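Esterase (uncultured bacterium FLS12, PDB 4RGY) is a low-temperature-active alkaline esterase with an alpha/beta-hydrolase fold that probably hydrolyses carboxylic ester bonds by means of a serine nucleophile. Local coordinates at residues A[79-83]-A[84-88]; A[95-98]-A[99-103]; A[178-181]-A[182-185]; A[221-224]-A[225-229]; A[255-258]-A[259-262]. All coordinates share one frame; numbering follows the deposited sequence.

Contact 1: residues A[79-83]-A[84-88]; sequences PAVHR and SFYTD
Val81 presses a methyl group onto the ring of Tyr86 in a CH-pi contact: CG2 lies 3.6 Å from the centroid of the Tyr86 ring, over its face but displaced toward the rim. The first torsion of Val81 (chi1 -58°) turns CG1 anti to its own carbonyl carbon and drops CG2 between N and C, where it meets CE1 and CZ of the ring. The two side chains cross at about a right angle.

Beside this apolar pair, Ser84 draws the turn together. Its OG sits between the backbone N and the carbonyl carbon (chi1 66°), and from there Ser84 OG donates a 2.7 Å bond to Val81 O. Ser84 OG also accepts from Tyr86 N at 3.2 Å, an ST turn, so one hydroxyl ties both sides of the bend. Phe85 and Tyr86 both have left-handed helical backbone angles, part of the bend that carries the Tyr86 ring back to Val81. Further out, water 1 lies in the plane of the Tyr86 ring and donates to both Pro79 O and Tyr86 OH, each at 2.9 Å; the hydroxyl is also hydrogen-bonded to His50 O.

The bend belongs to the loop between strand 75-79 and helix 95-110. Val81, Phe85 and Tyr86 rest on Met127, within the probable nucleophile elbow at the start of helix 127-138, while Phe85 and Thr87 reach Ile177 of helix 170-178.

Contact 2: residues A[95-98]-A[99-103]; sequences YWTF and ISEEL
Ile99 and Trp96 meet through CG2 and CE3 at 3.9 Å, their side chains crossing at about a right angle, in the first turns of helix 95-110, a helix that widens into a pi-type turn at 99-102. The N-H of Ile99 still makes an ordinary alpha-helical bond to Tyr95 O.

Ser100 follows with a double hold on Trp96 O. Ser100 N reaches Trp96 O at 2.9 Å, and Ser100 OG, set between N and the carbonyl carbon (chi1 67°), does so at 2.7 Å from the opposite face of the carbonyl plane. Ser100 CB itself stands over the indole, 3.9 Å from the centroid of the six-membered ring of Trp96 and almost on the ring normal. Ser100 also touches Leu135 of helix 127-138, on which Trp96 packs as well.

At Glu101 the register begins to slip. Thr97 O accepts from Glu101 N at 3.0 Å and from Glu102 N at 3.3 Å, so four- and five-residue spacings share one acceptor. The Glu102 chain is extended beyond CG and carries its carboxylate to the rim of the Phe98 ring, nearly perpendicular to the ring plane; OE1 is also hydrogen-bonded to Ser11 OG.

Leu103 completes the wide turn, its N-H giving a straight 2.8 Å bond from Leu103 N to Phe98 O. In the same step Leu103 CB comes to lie over the face of the Phe98 ring, 4.1 Å from its centroid.

Contact 3: residues A[178-181]-A[182-185]; sequences FGDL and AALP
The chain closes a short 3-10 turn through two successive i to i+3 bonds, Ala183 N to Asp180 O at 3.1 Å and Leu184 N to Leu181 O at 3.2 Å, each donor standing well above the plane of the carbonyl it meets. Asp180 adds a side-chain bond at the start of the turn. With CG anti to the backbone N (chi1 -176°), its carboxylate folds along the following residues, and Asp180 OD1 accepts from Ala182 N at 3.1 Å. The N-H arrives from above the carboxylate plane and is bent at the hydrogen, with an angle of 136°. Ala182 CB lies alongside, 3.5 Å from the same Asp180 OD1.

A bond from an aspartate side chain to the amide two residues on is an Asx turn, and here it opens the 3-10 segment that follows helix 170-178. Gly179, with positive phi, is the residue at which the chain leaves that helix and turns toward Asp180.

The far end of the turn brings Leu184 back to the last helical residue. Leu184 CD2 packs 3.7 Å from Phe178 CD1, and the two side chains cross at about a right angle. Leu184 CD1 touches Phe178 CB as well and lies 3.9 Å from Leu181 CD2; these two leucines run side by side and point the same way. Outside the turn, Leu181 touches Gln174 and Arg175 of helix 170-178, and Leu184 leans on His189, whose ring also meets Phe178 edge-to-face.

Contact 4: residues A[221-224]-A[225-229]; sequences DNVR and FRDHV
Val223 supplies the side-chain contacts of this helical surface, with CG1 3.8 Å from Arg226 NH2, over one face of the guanidinium, and 3.7 Å from Asp227 OD2. Val223 runs side by side with each of them, pointing the same way. The first torsion of Val223 (chi1 169°) turns CG1 anti to the backbone N, toward the following turn, where it reaches both charged groups.

What fixes the guanidinium in this place is Asp227. Arg226 grips it side-on with NE and NH2, at 3.0 and 2.8 Å, and both bonds end on the single atom Asp227 OD1. That oxygen lies in the guanidinium plane and is approached on its syn side, by NE from well out of the carboxylate plane. The arginine chain bends at chi3 (69°) to turn the group toward its neighbour, while Tyr238 makes a cation-pi contact with it.

One turn earlier a second salt bridge forms: Arg224 NH2 meets Asp221 OD1 at 2.6 Å from above the carboxylate plane, and the same nitrogen also pairs with Asp154 OD2. The backbone beneath keeps these spacings with regular i to i+4 bonds, among them Arg226 N to Asn222 O at 2.9 Å and Asp227 N to Val223 O at 2.9 Å.

Further out, Phe225 meets Phe192 of helix 191-200 edge-to-face. Phe225 also touches Gln210, Asn222 packs on Cys212, and Val229 touches Phe236; through these three the helix rests on strands 207-213 and 236-241, as the crossover helix of a beta-alpha-beta unit.

Contact 5: residues A[255-258]-A[259-262]; sequences QRVL and AWLP
Leu258 O is held twice as the helix ends: water 2 donates to it at 2.8 Å, and Leu261 N reaches it more weakly at 3.3 Å. The same water gives its other bond to Leu261 O, also at 2.8 Å, and so bridges the last turn to the chain leaving it. Val257 O draws two N-H groups too, those of Trp260 and Leu261, both weak and strongly bent, whereas one step back Ala259 N makes a sound bond to Gln255 O at 3.1 Å. The hydrogen bonding thus frays toward the terminus.

Leu258 and Leu261 lie side by side, pointing the same way, with Leu258 CD2 4.1 Å from Leu261 CD1. The indole of Trp260, with CG anti to the backbone N (chi1 163°), brings its edge to Val257 O, which lies in the ring plane, 3.6 Å from Trp260 CE3.

Val257 and Trp260 pack on Ala147 of strand 145-149, and Lys207 makes a cation-pi contact with the indole. Leu258 faces Ile65 and Tyr68 of helix 65-68. This is the end of helix 247-260, the last helix laid against the central sheet of the alpha/beta-hydrolase fold.

The five contacts follow one another along the chain. Contacts 1 and 2, with centres about 9 Å apart, touch through two probable hydrogen bonds, His82 ND1 to Tyr95 OH at 2.6 Å and Asp88 OD2 to Thr97 OG1 at 2.7 Å, so the loop after strand 75-79 is fastened to the start of helix 95-110. Contact 1 also meets contact 3, where Thr87 and Phe85 pack on Phe178. Contact 4 stands apart on helix 219-232, about 20 Å from contact 3 between centres. Contact 5 closes helix 247-260, about 34 Å from contact 3 between centres, across the chain's centre. Of the two loop contacts, contact 1 adjoins the probable nucleophile elbow; contacts 2, 4 and 5 lie on helices flanking the sheet.

Contact 1: residues A[79-83]-A[84-88]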
# COMPACT_ATOMS: atom_id res chain seq x y z
N PRO A 79 -1.08 -8.53 12.20
CA PRO A 79 -1.84 -9.30 11.22
C PRO A 79 -3.34 -9.04 11.29
O PRO A 79 -3.76 -8.24 12.13
CB PRO A 79 -1.58 -10.72 11.67
CG PRO A 79 -1.51 -10.62 13.17
CD PRO A 79 -0.90 -9.27 13.47
N ALA A 80 -4.10 -9.67 10.41
CA ALA A 80 -5.55 -9.52 10.34
C ALA A 80 -6.24 -10.85 10.60
O ALA A 80 -5.82 -11.88 10.05
CB ALA A 80 -5.95 -8.99 8.98
N VAL A 81 -7.28 -10.84 11.43
CA VAL A 81 -8.05 -12.06 11.67
C VAL A 81 -9.55 -11.89 11.52
O VAL A 81 -10.33 -12.72 12.00
CB VAL A 81 -7.76 -12.67 13.06
CG1 VAL A 81 -6.28 -12.97 13.20
CG2 VAL A 81 -8.25 -11.73 14.17
N HIS A 82 -9.96 -10.80 10.87
CA HIS A 82 -11.38 -10.54 10.63
C HIS A 82 -12.16 -10.56 11.95
O HIS A 82 -11.63 -10.11 12.96
CB HIS A 82 -11.90 -11.51 9.57
CG HIS A 82 -11.07 -11.49 8.33
ND1 HIS A 82 -10.64 -12.63 7.69
CD2 HIS A 82 -10.53 -10.45 7.64
CE1 HIS A 82 -9.90 -12.30 6.65
NE2 HIS A 82 -9.82 -10.98 6.60
N ARG A 83 -13.40 -11.04 11.96
CA ARG A 83 -14.20 -11.01 13.18
C ARG A 83 -14.23 -12.39 13.84
O ARG A 83 -15.29 -12.92 14.16
CB ARG A 83 -15.62 -10.50 12.89
CG ARG A 83 -15.68 -9.06 12.38
CD ARG A 83 -17.11 -8.66 12.00
NE ARG A 83 -18.01 -8.81 13.13
CZ ARG A 83 -18.31 -7.83 13.99
NH1 ARG A 83 -17.80 -6.61 13.82
NH2 ARG A 83 -19.13 -8.07 15.00
N SER A 84 -13.05 -12.95 14.06
CA SER A 84 -12.93 -14.35 14.46
C SER A 84 -12.64 -14.60 15.94
O SER A 84 -12.68 -15.74 16.38
CB SER A 84 -11.78 -14.98 13.69
OG SER A 84 -10.56 -14.40 14.09
N PHE A 85 -12.34 -13.56 16.69
CA PHE A 85 -11.90 -13.74 18.06
C PHE A 85 -10.71 -14.71 18.17
O PHE A 85 -10.56 -15.40 19.17
CB PHE A 85 -13.07 -14.16 18.98
CG PHE A 85 -13.66 -13.02 19.74
CD1 PHE A 85 -14.59 -12.18 19.14
CD2 PHE A 85 -13.25 -12.75 21.03
CE1 PHE A 85 -15.11 -11.10 19.83
CE2 PHE A 85 -13.77 -11.67 21.73
CZ PHE A 85 -14.70 -10.85 21.13
N TYR A 86 -9.85 -14.74 17.15
CA TYR A 86 -8.62 -15.55 17.24
C TYR A 86 -8.96 -17.01 17.53
O TYR A 86 -8.26 -17.69 18.29
CB TYR A 86 -7.66 -14.94 18.29
CG TYR A 86 -7.31 -13.51 17.90
CD1 TYR A 86 -6.25 -13.24 17.06
CD2 TYR A 86 -8.09 -12.44 18.34
CE1 TYR A 86 -5.95 -11.94 16.66
CE2 TYR A 86 -7.80 -11.14 17.95
CZ TYR A 86 -6.73 -10.90 17.11
OH TYR A 86 -6.44 -9.63 16.68
N THR A 87 -10.02 -17.49 16.90
CA THR A 87 -10.58 -18.81 17.16
C THR A 87 -10.65 -19.66 15.89
O THR A 87 -10.90 -19.13 14.80
CB THR A 87 -11.99 -18.66 17.77
OG1 THR A 87 -11.90 -17.90 18.98
CG2 THR A 87 -12.63 -20.02 18.10
N ASP A 88 -10.39 -20.96 16.01
CA ASP A 88 -10.72 -21.88 14.93
C ASP A 88 -12.23 -22.03 14.96
O ASP A 88 -12.80 -22.75 15.78
CB ASP A 88 -10.01 -23.23 15.11
CG ASP A 88 -8.55 -23.18 14.71
OD1 ASP A 88 -8.13 -22.19 14.06
OD2 ASP A 88 -7.80 -24.13 15.00
O HOH W 1 -4.32 -9.15 14.81

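Contact 2: residues A[95-98]-A[99-103]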
# COMPACT_ATOMS: atom_id res chain seq x y z
N TYR A 95 -8.79 -19.49 12.30
CA TYR A 95 -8.00 -18.32 12.69
C TYR A 95 -7.07 -18.52 13.89
O TYR A 95 -6.07 -17.82 14.01
CB TYR A 95 -8.91 -17.12 12.92
CG TYR A 95 -9.54 -16.56 11.66
CD1 TYR A 95 -8.87 -15.63 10.88
CD2 TYR A 95 -10.81 -16.96 11.28
CE1 TYR A 95 -9.47 -15.12 9.73
CE2 TYR A 95 -11.41 -16.46 10.15
CZ TYR A 95 -10.73 -15.53 9.39
OH TYR A 95 -11.35 -15.04 8.26
N TRP A 96 -7.39 -19.47 14.77
CA TRP A 96 -6.47 -19.81 15.86
C TRP A 96 -5.24 -20.55 15.35
O TRP A 96 -4.11 -20.22 15.73
CB TRP A 96 -7.17 -20.67 16.91
CG TRP A 96 -6.21 -21.29 17.90
CD1 TRP A 96 -5.90 -22.62 18.01
CD2 TRP A 96 -5.46 -20.62 18.93
NE1 TRP A 96 -5.00 -22.81 19.03
CE2 TRP A 96 -4.72 -21.61 19.61
CE3 TRP A 96 -5.33 -19.28 19.32
CZ2 TRP A 96 -3.87 -21.30 20.68
CZ3 TRP A 96 -4.49 -18.98 20.39
CH2 TRP A 96 -3.77 -19.99 21.06
N THR A 97 -5.44 -21.53 14.47
CA THR A 97 -4.30 -22.23 13.91
C THR A 97 -3.46 -21.24 13.08
O THR A 97 -2.23 -21.29 13.08
CB THR A 97 -4.73 -23.46 13.10
OG1 THR A 97 -5.34 -24.40 13.99
CG2 THR A 97 -3.54 -24.14 12.42
N PHE A 98 -4.14 -20.31 12.41
CA PHE A 98 -3.44 -19.26 11.68
C PHE A 98 -2.60 -18.41 12.63
O PHE A 98 -1.38 -18.25 12.42
CB PHE A 98 -4.46 -18.39 10.94
CG PHE A 98 -3.86 -17.16 10.31
CD1 PHE A 98 -2.97 -17.26 9.24
CD2 PHE A 98 -4.20 -15.90 10.78
CE1 PHE A 98 -2.43 -16.13 8.66
CE2 PHE A 98 -3.66 -14.76 10.20
CZ PHE A 98 -2.77 -14.88 9.13
N ILE A 99 -3.21 -17.83 13.65
CA ILE A 99 -2.48 -16.88 14.49
C ILE A 99 -1.40 -17.56 15.34
O ILE A 99 -0.35 -16.96 15.60
CB ILE A 99 -3.43 -16.01 15.36
CG1 ILE A 99 -2.72 -14.75 15.85
CG2 ILE A 99 -4.01 -16.81 16.55
CD1 ILE A 99 -2.38 -13.76 14.75
N SER A 100 -1.63 -18.80 15.75
CA SER A 100 -0.72 -19.46 16.69
C SER A 100 0.37 -20.28 16.01
O SER A 100 1.40 -20.58 16.63
CB SER A 100 -1.50 -20.36 17.65
OG SER A 100 -2.08 -21.46 16.98
N GLU A 101 0.17 -20.64 14.74
CA GLU A 101 1.11 -21.50 14.04
C GLU A 101 1.63 -20.88 12.74
O GLU A 101 2.82 -20.59 12.60
CB GLU A 101 0.48 -22.87 13.75
CG GLU A 101 -0.05 -23.61 14.98
CD GLU A 101 1.05 -24.15 15.87
OE1 GLU A 101 2.20 -24.24 15.41
OE2 GLU A 101 0.76 -24.48 17.04
N GLU A 102 0.73 -20.68 11.78
CA GLU A 102 1.15 -20.27 10.44
C GLU A 102 1.70 -18.85 10.37
O GLU A 102 2.72 -18.59 9.73
CB GLU A 102 0.03 -20.43 9.43
CG GLU A 102 0.54 -20.34 8.00
CD GLU A 102 -0.55 -20.29 6.97
OE1 GLU A 102 -1.64 -19.76 7.27
OE2 GLU A 102 -0.32 -20.78 5.85
N LEU A 103 1.01 -17.92 11.01
CA LEU A 103 1.38 -16.52 10.90
C LEU A 103 2.78 -16.23 11.44
O LEU A 103 3.57 -15.59 10.75
CB LEU A 103 0.34 -15.64 11.55
CG LEU A 103 0.45 -14.14 11.37
CD1 LEU A 103 -0.90 -13.76 11.60
CD2 LEU A 103 1.32 -13.47 12.41

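Contact 3: residues A[178-181]-A[182-185]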
# COMPACT_ATOMS: atom_id res chain seq x y z
N PHE A 178 -17.80 -19.80 18.21
CA PHE A 178 -17.55 -20.74 19.31
C PHE A 178 -18.34 -22.03 19.27
O PHE A 178 -18.02 -22.96 20.01
CB PHE A 178 -17.81 -20.06 20.65
CG PHE A 178 -16.86 -18.94 20.95
CD1 PHE A 178 -15.52 -19.22 21.20
CD2 PHE A 178 -17.29 -17.62 20.99
CE1 PHE A 178 -14.63 -18.20 21.48
CE2 PHE A 178 -16.41 -16.60 21.27
CZ PHE A 178 -15.07 -16.89 21.51
N GLY A 179 -19.37 -22.10 18.42
CA GLY A 179 -20.23 -23.27 18.38
C GLY A 179 -21.28 -23.28 19.47
O GLY A 179 -22.08 -22.35 19.57
N ASP A 180 -21.29 -24.33 20.28
CA ASP A 180 -22.24 -24.44 21.38
C ASP A 180 -21.82 -23.50 22.51
O ASP A 180 -20.87 -23.78 23.23
CB ASP A 180 -22.26 -25.88 21.89
CG ASP A 180 -23.29 -26.11 22.98
OD1 ASP A 180 -23.94 -25.15 23.45
OD2 ASP A 180 -23.46 -27.28 23.38
N LEU A 181 -22.55 -22.40 22.66
CA LEU A 181 -22.20 -21.39 23.66
C LEU A 181 -22.26 -21.94 25.09
O LEU A 181 -21.49 -21.50 25.95
CB LEU A 181 -23.09 -20.15 23.53
CG LEU A 181 -23.05 -19.45 22.16
CD1 LEU A 181 -23.89 -18.18 22.17
CD2 LEU A 181 -21.61 -19.16 21.71
N ALA A 182 -23.15 -22.89 25.34
CA ALA A 182 -23.31 -23.45 26.68
C ALA A 182 -22.09 -24.26 27.12
O ALA A 182 -21.88 -24.48 28.32
CB ALA A 182 -24.57 -24.30 26.74
N ALA A 183 -21.27 -24.69 26.16
CA ALA A 183 -20.07 -25.48 26.46
C ALA A 183 -18.82 -24.61 26.68
O ALA A 183 -17.74 -25.14 26.96
CB ALA A 183 -19.82 -26.49 25.35
N LEU A 184 -18.96 -23.29 26.57
CA LEU A 184 -17.81 -22.40 26.71
C LEU A 184 -17.17 -22.36 28.11
O LEU A 184 -15.94 -22.35 28.21
CB LEU A 184 -18.15 -20.99 26.24
CG LEU A 184 -18.21 -20.84 24.72
CD1 LEU A 184 -18.74 -19.47 24.36
CD2 LEU A 184 -16.84 -21.09 24.10
N PRO A 185 -17.98 -22.34 29.20
CA PRO A 185 -17.31 -22.28 30.51
C PRO A 185 -16.45 -23.51 30.78
O PRO A 185 -16.91 -24.65 30.62
CB PRO A 185 -18.49 -22.22 31.49
CG PRO A 185 -19.61 -21.64 30.70
CD PRO A 185 -19.44 -22.24 29.34

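Contact 4: residues A[221-224]-A[225-229]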
# COMPACT_ATOMS: atom_id res chain seq x y z
N ASP A 221 -16.08 -6.95 33.10
CA ASP A 221 -15.45 -8.22 32.72
C ASP A 221 -13.98 -8.22 33.10
O ASP A 221 -13.44 -9.24 33.55
CB ASP A 221 -15.57 -8.47 31.21
CG ASP A 221 -16.96 -8.88 30.78
OD1 ASP A 221 -17.80 -9.19 31.64
OD2 ASP A 221 -17.21 -8.90 29.55
N ASN A 222 -13.31 -7.09 32.89
CA ASN A 222 -11.91 -6.99 33.27
C ASN A 222 -11.68 -7.09 34.77
O ASN A 222 -10.74 -7.76 35.20
CB ASN A 222 -11.28 -5.72 32.69
CG ASN A 222 -10.77 -5.94 31.28
OD1 ASN A 222 -9.62 -6.34 31.10
ND2 ASN A 222 -11.62 -5.72 30.28
N VAL A 223 -12.53 -6.44 35.55
CA VAL A 223 -12.41 -6.53 37.00
C VAL A 223 -12.63 -7.98 37.46
O VAL A 223 -11.90 -8.49 38.32
CB VAL A 223 -13.39 -5.57 37.71
CG1 VAL A 223 -13.46 -5.87 39.21
CG2 VAL A 223 -12.97 -4.13 37.46
N ARG A 224 -13.59 -8.66 36.85
CA ARG A 224 -13.84 -10.05 37.21
C ARG A 224 -12.65 -10.95 36.86
O ARG A 224 -12.27 -11.83 37.65
CB ARG A 224 -15.15 -10.55 36.61
CG ARG A 224 -16.37 -9.98 37.35
CD ARG A 224 -17.69 -10.61 36.90
NE ARG A 224 -17.90 -10.45 35.47
CZ ARG A 224 -17.68 -11.42 34.59
NH1 ARG A 224 -17.25 -12.60 35.03
NH2 ARG A 224 -17.87 -11.21 33.30
N PHE A 225 -12.03 -10.72 35.71
CA PHE A 225 -10.86 -11.52 35.34
C PHE A 225 -9.68 -11.21 36.28
O PHE A 225 -8.99 -12.12 36.73
CB PHE A 225 -10.46 -11.30 33.87
CG PHE A 225 -9.26 -12.11 33.45
CD1 PHE A 225 -9.39 -13.45 33.11
CD2 PHE A 225 -8.00 -11.53 33.40
CE1 PHE A 225 -8.28 -14.20 32.74
CE2 PHE A 225 -6.89 -12.28 33.01
CZ PHE A 225 -7.04 -13.61 32.68
N ARG A 226 -9.45 -9.93 36.55
CA ARG A 226 -8.40 -9.51 37.48
C ARG A 226 -8.56 -10.19 38.83
O ARG A 226 -7.60 -10.77 39.36
CB ARG A 226 -8.44 -8.00 37.67
CG ARG A 226 -7.35 -7.48 38.61
CD ARG A 226 -7.70 -6.12 39.19
NE ARG A 226 -8.82 -6.22 40.12
CZ ARG A 226 -9.41 -5.17 40.67
NH1 ARG A 226 -9.00 -3.94 40.36
NH2 ARG A 226 -10.42 -5.34 41.51
N ASP A 227 -9.77 -10.13 39.39
CA ASP A 227 -10.02 -10.71 40.71
C ASP A 227 -9.80 -12.22 40.68
O ASP A 227 -9.26 -12.80 41.62
CB ASP A 227 -11.43 -10.36 41.20
CG ASP A 227 -11.58 -8.89 41.57
OD1 ASP A 227 -10.56 -8.17 41.63
OD2 ASP A 227 -12.73 -8.46 41.79
N HIS A 228 -10.18 -12.85 39.57
CA HIS A 228 -9.97 -14.27 39.40
C HIS A 228 -8.49 -14.63 39.43
O HIS A 228 -8.07 -15.48 40.22
CB HIS A 228 -10.61 -14.73 38.09
CG HIS A 228 -10.36 -16.17 37.74
ND1 HIS A 228 -10.90 -17.22 38.46
CD2 HIS A 228 -9.66 -16.72 36.72
CE1 HIS A 228 -10.53 -18.36 37.90
NE2 HIS A 228 -9.78 -18.09 36.85
N VAL A 229 -7.69 -13.97 38.59
CA VAL A 229 -6.28 -14.34 38.53
C VAL A 229 -5.53 -13.98 39.82
O VAL A 229 -4.62 -14.71 40.23
CB VAL A 229 -5.56 -13.80 37.27
CG1 VAL A 229 -6.23 -14.35 36.02
CG2 VAL A 229 -5.54 -12.27 37.25

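Contact 5: residues A[255-258]-A[259-262]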
# COMPACT_ATOMS: atom_id res chain seq x y z
N GLN A 255 2.46 2.41 25.16
CA GLN A 255 3.78 2.89 25.61
C GLN A 255 4.19 2.26 26.94
O GLN A 255 5.35 1.89 27.14
CB GLN A 255 3.79 4.41 25.71
CG GLN A 255 3.61 5.09 24.36
CD GLN A 255 3.41 6.58 24.52
OE1 GLN A 255 4.35 7.31 24.85
NE2 GLN A 255 2.18 7.04 24.30
N ARG A 256 3.22 2.09 27.84
CA ARG A 256 3.48 1.47 29.13
C ARG A 256 3.76 -0.02 28.95
O ARG A 256 4.65 -0.58 29.57
CB ARG A 256 2.31 1.70 30.08
CG ARG A 256 2.02 3.17 30.32
CD ARG A 256 0.93 3.36 31.37
NE ARG A 256 1.32 2.77 32.65
CZ ARG A 256 2.06 3.38 33.57
NH1 ARG A 256 2.51 4.62 33.35
NH2 ARG A 256 2.36 2.76 34.70
N VAL A 257 3.00 -0.66 28.06
CA VAL A 257 3.25 -2.06 27.77
C VAL A 257 4.65 -2.26 27.19
O VAL A 257 5.36 -3.19 27.58
CB VAL A 257 2.19 -2.64 26.81
CG1 VAL A 257 2.63 -4.00 26.28
CG2 VAL A 257 0.84 -2.73 27.52
N LEU A 258 5.05 -1.39 26.27
CA LEU A 258 6.38 -1.49 25.68
C LEU A 258 7.49 -1.39 26.73
O LEU A 258 8.46 -2.14 26.69
CB LEU A 258 6.57 -0.43 24.58
CG LEU A 258 5.77 -0.66 23.29
CD1 LEU A 258 5.87 0.57 22.41
CD2 LEU A 258 6.25 -1.89 22.53
N ALA A 259 7.34 -0.47 27.68
CA ALA A 259 8.34 -0.30 28.74
C ALA A 259 8.41 -1.51 29.66
O ALA A 259 9.45 -1.80 30.26
CB ALA A 259 8.05 0.95 29.55
N TRP A 260 7.29 -2.21 29.76
CA TRP A 260 7.12 -3.35 30.65
C TRP A 260 7.65 -4.66 30.05
O TRP A 260 7.94 -5.60 30.78
CB TRP A 260 5.64 -3.46 31.00
CG TRP A 260 5.15 -4.77 31.58
CD1 TRP A 260 5.06 -5.11 32.90
CD2 TRP A 260 4.64 -5.89 30.85
NE1 TRP A 260 4.53 -6.37 33.03
CE2 TRP A 260 4.26 -6.87 31.79
CE3 TRP A 260 4.46 -6.15 29.49
CZ2 TRP A 260 3.74 -8.11 31.40
CZ3 TRP A 260 3.94 -7.37 29.11
CH2 TRP A 260 3.58 -8.34 30.06
N LEU A 261 7.78 -4.71 28.72
CA LEU A 261 8.25 -5.94 28.07
C LEU A 261 9.60 -6.37 28.61
O LEU A 261 10.49 -5.54 28.81
CB LEU A 261 8.34 -5.76 26.56
CG LEU A 261 7.05 -5.57 25.75
CD1 LEU A 261 7.39 -5.39 24.28
CD2 LEU A 261 6.08 -6.73 25.96
N PRO A 262 9.78 -7.67 28.86
CA PRO A 262 11.08 -8.17 29.31
C PRO A 262 12.03 -8.33 28.12
O PRO A 262 12.41 -9.44 27.73
CB PRO A 262 10.73 -9.53 29.93
CG PRO A 262 9.54 -9.99 29.14
CD PRO A 262 8.75 -8.73 28.84
O HOH W 2 10.98 -3.14 27.38